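Local coordinates for N-(5'-phosphoribosyl)anthranilate isomerase (Thermococcus kodakarensis, PDB 5LHF), which catalyses the isomerisation of N-(5-phospho-beta-D-ribosyl)anthranilate to 1-(2-carboxyphenylamino)-1-deoxy-D-ribulose 5-phosphate, a step of tryptophan biosynthesis, at residues K42-L47 and E72-E77. Sequence-based numbering, arbitrary orientation.
Sequences KTAAEL and EKTGAE
Ala45, midway along helix 41-50, meets Thr74 at the C-terminal end of helix 64-74, and the two backbones come so close that their CA atoms are only 4.1 Å apart. Small side chains make this approach possible. The methyl CB of Ala45 lies against the other backbone, 3.8 Å from Lys73 O and equally far from CA of Thr74, its single carbon filling the short gap between the two backbones. Ala44 adds a lighter touch, its CB 4.3 Å from CG2 of Thr74, while it also packs on Val29 of strand 26-30 and on Val39 in the loop that leads into its helix.

The beta-branched Thr74 divides its work between two branches. CG2, anti to the carbonyl carbon, faces the alanines, whereas OG1 (chi1 61°) turns back to its own chain, bonding to Ala70 O and accepting from Ala76 N at 3.3 Å in an ST turn. The buried hydroxyl is thus satisfied just where the helix ends. Gly75 follows with a turn to positive phi (73°) that glycine, without a side chain, takes easily.

No direct hydrogen bond crosses the contact, but a water donates to both Ala45 O and Thr74 O, 2.8 Å from each, and bridges the two backbones. Close packing of consecutive outer helices, with the chain after helix 64-74 turning into strand 78-81, is characteristic of the beta-alpha repeats of a TIM barrel.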
loop_
_atom_site.group_PDB
_atom_site.type_symbol
_atom_site.label_atom_id
_atom_site.label_comp_id
_atom_site.label_asym_id
_atom_site.label_seq_id
_atom_site.Cartn_x
_atom_site.Cartn_y
_atom_site.Cartn_z
ATOM N N LYS A 42 -15.117 8.423 -11.479
ATOM C CA LYS A 42 -14.745 9.458 -12.440
ATOM C C LYS A 42 -13.626 10.339 -11.892
ATOM O O LYS A 42 -12.729 10.763 -12.638
ATOM C CB LYS A 42 -15.961 10.314 -12.802
ATOM C CG LYS A 42 -15.647 11.332 -13.859
ATOM C CD LYS A 42 -16.663 12.445 -13.877
ATOM C CE LYS A 42 -16.973 12.839 -15.288
ATOM N NZ LYS A 42 -16.027 13.810 -15.808
ATOM N N THR A 43 -13.681 10.654 -10.599
ATOM C CA THR A 43 -12.629 11.473 -10.009
ATOM C C THR A 43 -11.301 10.730 -10.028
ATOM O O THR A 43 -10.259 11.314 -10.354
ATOM C CB THR A 43 -13.006 11.875 -8.578
ATOM O OG1 THR A 43 -14.247 12.593 -8.593
ATOM C CG2 THR A 43 -11.930 12.753 -7.968
ATOM N N ALA A 44 -11.325 9.433 -9.700
ATOM C CA ALA A 44 -10.109 8.625 -9.780
ATOM C C ALA A 44 -9.594 8.548 -11.212
ATOM O O ALA A 44 -8.382 8.580 -11.450
ATOM C CB ALA A 44 -10.375 7.219 -9.240
ATOM N N ALA A 45 -10.503 8.428 -12.184
ATOM C CA ALA A 45 -10.077 8.375 -13.578
ATOM C C ALA A 45 -9.311 9.637 -13.973
ATOM O O ALA A 45 -8.348 9.579 -14.749
ATOM C CB ALA A 45 -11.296 8.163 -14.477
ATOM N N GLU A 46 -9.727 10.791 -13.456
ATOM C CA GLU A 46 -9.022 12.025 -13.795
ATOM C C GLU A 46 -7.633 12.060 -13.182
ATOM O O GLU A 46 -6.660 12.432 -13.854
ATOM C CB GLU A 46 -9.824 13.244 -13.359
ATOM C CG GLU A 46 -9.040 14.538 -13.559
ATOM C CD GLU A 46 -8.771 14.845 -15.024
ATOM O OE1 GLU A 46 -7.842 14.254 -15.622
ATOM O OE2 GLU A 46 -9.483 15.700 -15.590
ATOM N N LEU A 47 -7.506 11.673 -11.909
ATOM C CA LEU A 47 -6.187 11.663 -11.294
ATOM C C LEU A 47 -5.282 10.668 -11.998
ATOM O O LEU A 47 -4.106 10.955 -12.242
ATOM C CB LEU A 47 -6.301 11.343 -9.801
ATOM C CG LEU A 47 -7.282 12.264 -9.058
ATOM C CD1 LEU A 47 -7.543 11.777 -7.641
ATOM C CD2 LEU A 47 -6.758 13.709 -9.037
ATOM N N GLU A 72 -11.949 -0.767 -16.257
ATOM C CA GLU A 72 -12.451 -0.219 -17.519
ATOM C C GLU A 72 -12.760 1.264 -17.400
ATOM O O GLU A 72 -12.474 2.039 -18.323
ATOM C CB GLU A 72 -13.713 -0.960 -17.981
ATOM C CG GLU A 72 -13.487 -2.407 -18.270
ATOM C CD GLU A 72 -14.769 -3.138 -18.636
ATOM O OE1 GLU A 72 -14.703 -4.371 -18.839
ATOM O OE2 GLU A 72 -15.834 -2.480 -18.713
ATOM N N LYS A 73 -13.373 1.680 -16.284
ATOM C CA LYS A 73 -13.813 3.071 -16.172
ATOM C C LYS A 73 -12.641 4.022 -15.913
ATOM O O LYS A 73 -12.665 5.174 -16.366
ATOM C CB LYS A 73 -14.854 3.216 -15.053
ATOM C CG LYS A 73 -16.174 2.484 -15.317
ATOM C CD LYS A 73 -16.951 3.130 -16.461
ATOM C CE LYS A 73 -18.430 2.742 -16.428
ATOM N NZ LYS A 73 -18.622 1.255 -16.388
ATOM N N THR A 74 -11.616 3.565 -15.192
ATOM C CA THR A 74 -10.531 4.451 -14.776
ATOM C C THR A 74 -9.288 4.380 -15.654
ATOM O O THR A 74 -8.450 5.285 -15.585
ATOM C CB THR A 74 -10.096 4.143 -13.340
ATOM O OG1 THR A 74 -9.630 2.786 -13.270
ATOM C CG2 THR A 74 -11.262 4.342 -12.369
ATOM N N GLY A 75 -9.114 3.321 -16.430
ATOM C CA GLY A 75 -7.861 3.186 -17.134
ATOM C C GLY A 75 -6.677 2.814 -16.276
ATOM O O GLY A 75 -5.536 2.949 -16.730
ATOM N N ALA A 76 -6.905 2.342 -15.050
ATOM C CA ALA A 76 -5.797 2.051 -14.141
ATOM C C ALA A 76 -4.828 1.054 -14.758
ATOM O O ALA A 76 -5.234 0.086 -15.402
ATOM C CB ALA A 76 -6.311 1.490 -12.816
ATOM N N GLU A 77 -3.539 1.305 -14.551
ATOM C CA GLU A 77 -2.436 0.437 -14.925
ATOM C C GLU A 77 -1.932 -0.382 -13.743
ATOM O O GLU A 77 -1.308 -1.437 -13.930
ATOM C CB GLU A 77 -1.318 1.348 -15.458
ATOM C CG GLU A 77 -1.639 2.039 -16.776
ATOM C CD GLU A 77 -1.446 1.097 -17.928
ATOM O OE1 GLU A 77 -2.016 1.342 -19.029
ATOM O OE2 GLU A 77 -0.712 0.088 -17.734
HETATM O O HOH W 1 -7.949 7.760 -16.809
#